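Local coordinates for hypothetical sugar ABC-transporter sugar binding protein (Arthrobacter globiformis, PDB 7BVT), which probably binds cyclic alpha-maltosyl-1,6-maltose as the substrate-binding protein of a bacterial sugar ABC transporter, at residues Leu176-Gln189 with Leu237-Phe251. Residues are numbered along the deposited sequence; the frame is centred on the assembly and turned at random.
Sequences LDETGKPGYDLYTQ and LIDSGVSPYAKWGEF
D185 reaches from 176-189 into the turn K247-E250. Its CB lies against W248, 3.7 Å from CE3. With CG swung next to the backbone N (chi1 -70°), the carboxylate points past the indole to the turn. OD1 accepts from a water that also donates to the carbonyl O of K247. OD2 takes two backbone N-H groups from opposite faces of the carboxylate. F251 N lies 2.9 Å from D185 OD2, on the syn side but tilted out of the carboxylate plane, in a nearly straight bond (173°). G249 N approaches D185 OD2 from above the plane, at 3.0 Å and in a more bent bond. OD2 thus binds one N-H within the type II turn K247-E250 and one just after it.

The two segments begin at the ends of helices 165-179 and 225-239 in this family 1 solute-binding protein and run on as loops. Their contact extends to the glycan pocket. There Y187, a pocket residue touching a bound glucose, puts CD2 over one face of the W248 indole, 3.5 Å from its CD2. The ring planes meet at 43°. An alanine in place of W248 would probably strip the indole face from the Y187 ring and the flank from D185 CB, leaving the Y187 ring freer to turn beside the sugar.

Before this pair in the chain, S243 OG donates to Y184 O at 2.7 Å, from above the carbonyl plane. L186 CD1 packs on S243 CB and I238 CG1. One water joins T188 OG1 and L186 O to K247 N and P244 O.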
ATOM      1  N   LEU A 176      11.077 -14.739 -22.276  1.00 20.98           N
ATOM      2  CA  LEU A 176      12.302 -15.467 -21.898  1.00 23.30           C
ATOM      3  C   LEU A 176      12.829 -16.219 -23.144  1.00 23.06           C
ATOM      4  O   LEU A 176      14.046 -16.130 -23.384  1.00 25.41           O
ATOM      5  CB  LEU A 176      11.971 -16.413 -20.753  1.00 24.37           C
ATOM      6  CG  LEU A 176      13.110 -17.313 -20.314  1.00 23.41           C
ATOM      7  CD1 LEU A 176      14.253 -16.497 -19.704  1.00 25.32           C
ATOM      8  CD2 LEU A 176      12.573 -18.439 -19.452  1.00 25.74           C
ATOM      9  N   ASP A 177      11.954 -16.933 -23.829  1.00 23.28           N
ATOM     10  CA  ASP A 177      12.305 -17.822 -24.985  1.00 23.82           C
ATOM     11  C   ASP A 177      12.937 -16.939 -26.072  1.00 28.96           C
ATOM     12  O   ASP A 177      13.979 -17.325 -26.651  1.00 29.56           O
ATOM     13  CB  ASP A 177      11.082 -18.601 -25.490  1.00 23.90           C
ATOM     14  CG  ASP A 177      10.660 -19.745 -24.588  1.00 23.87           C
ATOM     15  OD1 ASP A 177      11.395 -20.066 -23.660  1.00 27.38           O
ATOM     16  OD2 ASP A 177       9.585 -20.246 -24.803  1.00 29.87           O
ATOM     17  N   GLU A 178      12.322 -15.796 -26.375  1.00 29.81           N
ATOM     18  CA  GLU A 178      12.697 -14.930 -27.518  1.00 30.57           C
ATOM     19  C   GLU A 178      13.850 -14.000 -27.157  1.00 29.38           C
ATOM     20  O   GLU A 178      14.600 -13.678 -28.067  1.00 32.94           O
ATOM     21  CB  GLU A 178      11.489 -14.144 -28.021  1.00 30.01           C
ATOM     22  CG  GLU A 178      10.412 -15.010 -28.638  1.00 29.74           C
ATOM     23  CD  GLU A 178      10.778 -15.815 -29.894  1.00 34.61           C
ATOM     24  OE1 GLU A 178      11.754 -15.471 -30.556  1.00 37.94           O
ATOM     25  OE2 GLU A 178      10.066 -16.770 -30.207  1.00 37.29           O
ATOM     26  N   THR A 179      14.048 -13.577 -25.905  1.00 29.75           N
ATOM     27  CA  THR A 179      15.066 -12.536 -25.574  1.00 25.11           C
ATOM     28  C   THR A 179      16.114 -12.972 -24.550  1.00 26.02           C
ATOM     29  O   THR A 179      17.071 -12.193 -24.337  1.00 27.11           O
ATOM     30  CB  THR A 179      14.437 -11.234 -25.072  1.00 26.60           C
ATOM     31  OG1 THR A 179      13.983 -11.414 -23.717  1.00 25.03           O
ATOM     32  CG2 THR A 179      13.294 -10.832 -25.962  1.00 29.51           C
ATOM     33  N   GLY A 180      15.906 -14.097 -23.872  1.00 26.17           N
ATOM     34  CA  GLY A 180      16.761 -14.547 -22.764  1.00 28.81           C
ATOM     35  C   GLY A 180      16.546 -13.744 -21.480  1.00 27.00           C
ATOM     36  O   GLY A 180      17.205 -14.010 -20.492  1.00 30.18           O
ATOM     37  N   LYS A 181      15.618 -12.792 -21.473  1.00 27.63           N
ATOM     38  CA  LYS A 181      15.400 -11.936 -20.298  1.00 25.93           C
ATOM     39  C   LYS A 181      14.204 -12.454 -19.484  1.00 24.71           C
ATOM     40  O   LYS A 181      13.219 -12.980 -20.039  1.00 23.16           O
ATOM     41  CB  LYS A 181      15.168 -10.506 -20.781  1.00 28.80           C
ATOM     42  CG  LYS A 181      16.415  -9.838 -21.338  1.00 28.01           C
ATOM     43  CD  LYS A 181      16.185  -8.515 -22.003  1.00 34.22           C
ATOM     44  CE  LYS A 181      17.441  -8.025 -22.711  1.00 40.29           C
ATOM     45  NZ  LYS A 181      17.307  -6.643 -23.251  1.00 39.99           N
ATOM     46  N   PRO A 182      14.216 -12.225 -18.149  1.00 22.93           N
ATOM     47  CA  PRO A 182      13.057 -12.583 -17.326  1.00 24.14           C
ATOM     48  C   PRO A 182      11.823 -11.863 -17.861  1.00 20.95           C
ATOM     49  O   PRO A 182      11.918 -10.660 -18.156  1.00 22.68           O
ATOM     50  CB  PRO A 182      13.381 -12.074 -15.907  1.00 23.67           C
ATOM     51  CG  PRO A 182      14.861 -11.800 -15.932  1.00 26.85           C
ATOM     52  CD  PRO A 182      15.195 -11.470 -17.371  1.00 23.54           C
ATOM     53  N   GLY A 183      10.695 -12.585 -17.966  1.00 20.78           N
ATOM     54  CA  GLY A 183       9.441 -12.022 -18.473  1.00 21.09           C
ATOM     55  C   GLY A 183       8.752 -11.219 -17.391  1.00 20.40           C
ATOM     56  O   GLY A 183       7.933 -10.380 -17.739  1.00 20.87           O
ATOM     57  N   TYR A 184       9.040 -11.531 -16.122  1.00 20.32           N
ATOM     58  CA  TYR A 184       8.272 -10.962 -14.980  1.00 18.79           C
ATOM     59  C   TYR A 184       9.142 -11.056 -13.718  1.00 19.12           C
ATOM     60  O   TYR A 184       9.579 -12.172 -13.403  1.00 21.20           O
ATOM     61  CB  TYR A 184       6.951 -11.702 -14.829  1.00 17.31           C
ATOM     62  CG  TYR A 184       6.150 -11.317 -13.613  1.00 17.47           C
ATOM     63  CD1 TYR A 184       5.595 -10.042 -13.472  1.00 18.45           C
ATOM     64  CD2 TYR A 184       5.875 -12.251 -12.636  1.00 17.01           C
ATOM     65  CE1 TYR A 184       4.839  -9.710 -12.356  1.00 17.38           C
ATOM     66  CE2 TYR A 184       5.092 -11.927 -11.529  1.00 16.68           C
ATOM     67  CZ  TYR A 184       4.555 -10.667 -11.401  1.00 17.69           C
ATOM     68  OH  TYR A 184       3.836 -10.330 -10.284  1.00 17.32           O
ATOM     69  N   ASP A 185       9.334  -9.961 -12.991  1.00 18.68           N
ATOM     70  CA  ASP A 185      10.122 -10.017 -11.731  1.00 20.15           C
ATOM     71  C   ASP A 185       9.189 -10.421 -10.589  1.00 18.20           C
ATOM     72  O   ASP A 185       8.115  -9.800 -10.474  1.00 18.02           O
ATOM     73  CB  ASP A 185      10.764  -8.667 -11.383  1.00 21.02           C
ATOM     74  CG  ASP A 185      11.898  -8.234 -12.285  1.00 23.35           C
ATOM     75  OD1 ASP A 185      12.194  -8.950 -13.256  1.00 22.21           O
ATOM     76  OD2 ASP A 185      12.448  -7.177 -11.980  1.00 26.26           O
ATOM     77  N   LEU A 186       9.661 -11.311  -9.719  1.00 21.17           N
ATOM     78  CA  LEU A 186       9.013 -11.572  -8.417  1.00 21.44           C
ATOM     79  C   LEU A 186       9.880 -11.019  -7.308  1.00 20.68           C
ATOM     80  O   LEU A 186      11.140 -11.059  -7.400  1.00 21.15           O
ATOM     81  CB  LEU A 186       8.786 -13.064  -8.212  1.00 22.28           C
ATOM     82  CG  LEU A 186       7.631 -13.646  -8.985  1.00 20.37           C
ATOM     83  CD1 LEU A 186       7.739 -15.142  -8.892  1.00 21.07           C
ATOM     84  CD2 LEU A 186       6.297 -13.095  -8.464  1.00 20.55           C
ATOM     85  N   TYR A 187       9.216 -10.525  -6.257  1.00 20.01           N
ATOM     86  CA  TYR A 187       9.914  -9.976  -5.078  1.00 20.26           C
ATOM     87  C   TYR A 187      10.149 -11.145  -4.134  1.00 20.48           C
ATOM     88  O   TYR A 187       9.317 -11.424  -3.279  1.00 21.57           O
ATOM     89  CB  TYR A 187       9.119  -8.812  -4.488  1.00 19.95           C
ATOM     90  CG  TYR A 187       9.966  -7.819  -3.745  1.00 23.91           C
ATOM     91  CD1 TYR A 187      10.607  -8.175  -2.560  1.00 25.17           C
ATOM     92  CD2 TYR A 187      10.159  -6.545  -4.244  1.00 24.91           C
ATOM     93  CE1 TYR A 187      11.414  -7.284  -1.884  1.00 26.22           C
ATOM     94  CE2 TYR A 187      10.955  -5.633  -3.566  1.00 25.74           C
ATOM     95  CZ  TYR A 187      11.583  -6.013  -2.388  1.00 29.86           C
ATOM     96  OH  TYR A 187      12.396  -5.146  -1.707  1.00 37.79           O
ATOM     97  N   THR A 188      11.260 -11.875  -4.328  1.00 20.72           N
ATOM     98  CA  THR A 188      11.416 -13.222  -3.751  1.00 21.87           C
ATOM     99  C   THR A 188      12.326 -13.233  -2.522  1.00 22.83           C
ATOM    100  O   THR A 188      12.368 -14.299  -1.935  1.00 23.16           O
ATOM    101  CB  THR A 188      11.985 -14.207  -4.777  1.00 22.12           C
ATOM    102  OG1 THR A 188      13.246 -13.737  -5.250  1.00 23.44           O
ATOM    103  CG2 THR A 188      11.107 -14.407  -5.987  1.00 21.40           C
ATOM    104  N   GLN A 189      12.985 -12.129  -2.161  1.00 24.91           N
ATOM    105  CA  GLN A 189      13.829 -12.130  -0.938  1.00 26.66           C
ATOM    106  C   GLN A 189      13.213 -11.291   0.195  1.00 24.73           C
ATOM    107  O   GLN A 189      12.852 -10.107  -0.016  1.00 26.87           O
ATOM    108  CB  GLN A 189      15.222 -11.638  -1.285  1.00 29.14           C
ATOM    109  CG  GLN A 189      15.905 -12.586  -2.255  1.00 33.13           C
ATOM    110  CD  GLN A 189      17.297 -12.096  -2.556  1.00 33.40           C
ATOM    111  OE1 GLN A 189      17.506 -11.353  -3.506  1.00 34.32           O
ATOM    112  NE2 GLN A 189      18.218 -12.417  -1.660  1.00 31.71           N
ATOM    113  N   LEU A 237       6.406 -19.790 -11.907  1.00 18.69           N
ATOM    114  CA  LEU A 237       7.139 -18.677 -12.588  1.00 20.86           C
ATOM    115  C   LEU A 237       8.646 -18.848 -12.388  1.00 20.83           C
ATOM    116  O   LEU A 237       9.403 -18.666 -13.347  1.00 22.08           O
ATOM    117  CB  LEU A 237       6.667 -17.308 -12.072  1.00 18.96           C
ATOM    118  CG  LEU A 237       5.274 -16.917 -12.550  1.00 19.93           C
ATOM    119  CD1 LEU A 237       4.698 -15.793 -11.698  1.00 18.39           C
ATOM    120  CD2 LEU A 237       5.340 -16.469 -14.016  1.00 20.29           C
ATOM    121  N   ILE A 238       9.080 -19.175 -11.169  1.00 21.29           N
ATOM    122  CA  ILE A 238      10.527 -19.289 -10.853  1.00 20.94           C
ATOM    123  C   ILE A 238      11.085 -20.532 -11.561  1.00 22.06           C
ATOM    124  O   ILE A 238      12.167 -20.378 -12.191  1.00 23.42           O
ATOM    125  CB  ILE A 238      10.718 -19.385  -9.340  1.00 21.83           C
ATOM    126  CG1 ILE A 238      10.320 -18.079  -8.664  1.00 21.12           C
ATOM    127  CG2 ILE A 238      12.151 -19.797  -9.025  1.00 22.91           C
ATOM    128  CD1 ILE A 238      10.127 -18.201  -7.143  1.00 22.81           C
ATOM    129  N   ASP A 239      10.370 -21.655 -11.477  1.00 22.31           N
ATOM    130  CA  ASP A 239      10.826 -22.987 -11.974  1.00 25.67           C
ATOM    131  C   ASP A 239      10.987 -22.872 -13.488  1.00 27.04           C
ATOM    132  O   ASP A 239      11.925 -23.493 -14.024  1.00 23.75           O
ATOM    133  CB  ASP A 239       9.889 -24.141 -11.578  1.00 29.95           C
ATOM    134  CG  ASP A 239      10.080 -24.654 -10.145  1.00 39.86           C
ATOM    135  OD1 ASP A 239      11.069 -24.233  -9.467  1.00 40.57           O
ATOM    136  OD2 ASP A 239       9.190 -25.423  -9.682  1.00 45.74           O
ATOM    137  N   SER A 240      10.101 -22.126 -14.167  1.00 24.91           N
ATOM    138  CA  SER A 240      10.168 -21.951 -15.657  1.00 23.40           C
ATOM    139  C   SER A 240      11.358 -21.076 -16.045  1.00 24.09           C
ATOM    140  O   SER A 240      11.632 -21.001 -17.260  1.00 27.14           O
ATOM    141  CB  SER A 240       8.887 -21.398 -16.195  1.00 26.37           C
ATOM    142  OG  SER A 240       8.612 -20.096 -15.683  1.00 24.93           O
ATOM    143  N   GLY A 241      11.951 -20.320 -15.111  1.00 21.13           N
ATOM    144  CA  GLY A 241      12.910 -19.252 -15.417  1.00 22.03           C
ATOM    145  C   GLY A 241      12.287 -17.931 -15.844  1.00 21.86           C
ATOM    146  O   GLY A 241      13.066 -16.971 -16.052  1.00 21.54           O
ATOM    147  N   VAL A 242      10.947 -17.875 -15.964  1.00 19.69           N
ATOM    148  CA  VAL A 242      10.265 -16.583 -16.329  1.00 21.53           C
ATOM    149  C   VAL A 242      10.537 -15.528 -15.258  1.00 21.18           C
ATOM    150  O   VAL A 242      10.786 -14.361 -15.617  1.00 21.75           O
ATOM    151  CB  VAL A 242       8.772 -16.770 -16.599  1.00 22.37           C
ATOM    152  CG1 VAL A 242       8.057 -15.425 -16.678  1.00 19.71           C
ATOM    153  CG2 VAL A 242       8.542 -17.591 -17.853  1.00 22.34           C
ATOM    154  N   SER A 243      10.560 -15.929 -13.984  1.00 21.64           N
ATOM    155  CA  SER A 243      10.793 -15.028 -12.820  1.00 23.32           C
ATOM    156  C   SER A 243      11.901 -15.582 -11.931  1.00 23.98           C
ATOM    157  O   SER A 243      11.589 -16.279 -10.972  1.00 22.98           O
ATOM    158  CB  SER A 243       9.507 -14.950 -12.007  1.00 20.16           C
ATOM    159  OG  SER A 243       8.451 -14.526 -12.847  1.00 19.72           O
ATOM    160  N   PRO A 244      13.197 -15.414 -12.255  1.00 23.73           N
ATOM    161  CA  PRO A 244      14.213 -16.076 -11.459  1.00 25.62           C
ATOM    162  C   PRO A 244      14.164 -15.661  -9.996  1.00 23.03           C
ATOM    163  O   PRO A 244      13.857 -14.548  -9.678  1.00 22.60           O
ATOM    164  CB  PRO A 244      15.543 -15.661 -12.119  1.00 26.31           C
ATOM    165  CG  PRO A 244      15.145 -15.391 -13.548  1.00 28.56           C
ATOM    166  CD  PRO A 244      13.767 -14.758 -13.448  1.00 26.39           C
ATOM    167  N   TYR A 245      14.598 -16.581  -9.154  1.00 24.58           N
ATOM    168  CA  TYR A 245      14.805 -16.341  -7.709  1.00 24.44           C
ATOM    169  C   TYR A 245      15.920 -15.333  -7.488  1.00 25.55           C
ATOM    170  O   TYR A 245      16.956 -15.370  -8.200  1.00 27.31           O
ATOM    171  CB  TYR A 245      15.119 -17.648  -6.979  1.00 26.39           C
ATOM    172  CG  TYR A 245      15.503 -17.400  -5.539  1.00 28.70           C
ATOM    173  CD1 TYR A 245      14.597 -16.843  -4.657  1.00 27.90           C
ATOM    174  CD2 TYR A 245      16.776 -17.689  -5.068  1.00 29.64           C
ATOM    175  CE1 TYR A 245      14.932 -16.620  -3.327  1.00 27.76           C
ATOM    176  CE2 TYR A 245      17.139 -17.438  -3.754  1.00 30.22           C
ATOM    177  CZ  TYR A 245      16.208 -16.930  -2.871  1.00 34.52           C
ATOM    178  OH  TYR A 245      16.580 -16.678  -1.573  1.00 29.41           O
ATOM    179  N   ALA A 246      15.716 -14.430  -6.530  1.00 28.22           N
ATOM    180  CA  ALA A 246      16.714 -13.423  -6.090  1.00 27.98           C
ATOM    181  C   ALA A 246      17.186 -12.557  -7.269  1.00 29.06           C
ATOM    182  O   ALA A 246      18.396 -12.202  -7.353  1.00 32.70           O
ATOM    183  CB  ALA A 246      17.858 -14.133  -5.385  1.00 31.71           C
ATOM    184  N   LYS A 247      16.270 -12.134  -8.126  1.00 27.45           N
ATOM    185  CA  LYS A 247      16.566 -11.296  -9.320  1.00 27.92           C
ATOM    186  C   LYS A 247      15.582 -10.134  -9.399  1.00 25.53           C
ATOM    187  O   LYS A 247      15.307  -9.666 -10.497  1.00 26.24           O
ATOM    188  CB  LYS A 247      16.489 -12.139 -10.598  1.00 31.79           C
ATOM    189  CG  LYS A 247      17.656 -13.104 -10.798  1.00 41.39           C
ATOM    190  CD  LYS A 247      19.017 -12.457 -10.732  1.00 44.45           C
ATOM    191  CE  LYS A 247      19.183 -11.329 -11.720  1.00 47.32           C
ATOM    192  NZ  LYS A 247      20.614 -10.958 -11.873  1.00 56.19           N
ATOM    193  N   TRP A 248      15.080  -9.652  -8.273  1.00 26.44           N
ATOM    194  CA  TRP A 248      14.224  -8.436  -8.285  1.00 26.01           C
ATOM    195  C   TRP A 248      15.003  -7.289  -8.930  1.00 27.42           C
ATOM    196  O   TRP A 248      16.189  -7.148  -8.625  1.00 28.44           O
ATOM    197  CB  TRP A 248      13.743  -8.056  -6.879  1.00 28.00           C
ATOM    198  CG  TRP A 248      12.943  -6.789  -6.914  1.00 24.76           C
ATOM    199  CD1 TRP A 248      13.343  -5.520  -6.599  1.00 26.39           C
ATOM    200  CD2 TRP A 248      11.608  -6.663  -7.414  1.00 23.80           C
ATOM    201  NE1 TRP A 248      12.336  -4.611  -6.839  1.00 25.75           N
ATOM    202  CE2 TRP A 248      11.264  -5.294  -7.372  1.00 25.18           C
ATOM    203  CE3 TRP A 248      10.666  -7.575  -7.892  1.00 23.92           C
ATOM    204  CZ2 TRP A 248       9.996  -4.835  -7.745  1.00 24.96           C
ATOM    205  CZ3 TRP A 248       9.435  -7.114  -8.306  1.00 26.22           C
ATOM    206  CH2 TRP A 248       9.094  -5.767  -8.205  1.00 23.22           C
ATOM    207  N   GLY A 249      14.368  -6.470  -9.754  1.00 24.99           N
ATOM    208  CA  GLY A 249      14.941  -5.186 -10.207  1.00 25.79           C
ATOM    209  C   GLY A 249      15.419  -5.279 -11.642  1.00 26.85           C
ATOM    210  O   GLY A 249      15.742  -4.211 -12.225  1.00 26.25           O
ATOM    211  N   GLU A 250      15.393  -6.467 -12.247  1.00 26.57           N
ATOM    212  CA  GLU A 250      15.698  -6.592 -13.706  1.00 24.13           C
ATOM    213  C   GLU A 250      14.763  -5.721 -14.556  1.00 27.17           C
ATOM    214  O   GLU A 250      15.200  -5.099 -15.566  1.00 26.53           O
ATOM    215  CB  GLU A 250      15.672  -8.044 -14.148  1.00 25.05           C
ATOM    216  CG  GLU A 250      16.754  -8.864 -13.532  1.00 27.22           C
ATOM    217  CD  GLU A 250      18.155  -8.280 -13.655  1.00 31.54           C
ATOM    218  OE1 GLU A 250      18.606  -8.083 -14.813  1.00 32.17           O
ATOM    219  OE2 GLU A 250      18.776  -8.015 -12.590  1.00 33.03           O
ATOM    220  N   PHE A 251      13.479  -5.672 -14.204  1.00 23.65           N
ATOM    221  CA  PHE A 251      12.465  -4.897 -14.940  1.00 24.20           C
ATOM    222  C   PHE A 251      12.855  -3.424 -14.860  1.00 24.27           C
ATOM    223  O   PHE A 251      12.845  -2.734 -15.892  1.00 25.91           O
ATOM    224  CB  PHE A 251      11.077  -5.112 -14.317  1.00 22.19           C
ATOM    225  CG  PHE A 251      10.068  -4.137 -14.837  1.00 20.11           C
ATOM    226  CD1 PHE A 251       9.709  -4.093 -16.173  1.00 18.01           C
ATOM    227  CD2 PHE A 251       9.517  -3.190 -13.988  1.00 19.27           C
ATOM    228  CE1 PHE A 251       8.789  -3.167 -16.632  1.00 19.96           C
ATOM    229  CE2 PHE A 251       8.673  -2.222 -14.467  1.00 19.67           C
ATOM    230  CZ  PHE A 251       8.301  -2.208 -15.786  1.00 21.36           C
TER
HETATM  231  O   HOH W   1      13.797 -10.987 -12.441  1.00 25.34           O
HETATM  232  O   HOH W   2      12.156 -12.564 -10.738  1.00 21.68           O
HETATM  233  O   HOH W   3      13.370 -12.652  -7.745  1.00 23.02           O
HETATM  234  O   HOH W   4      16.187 -10.004  -5.340  1.00 31.50           O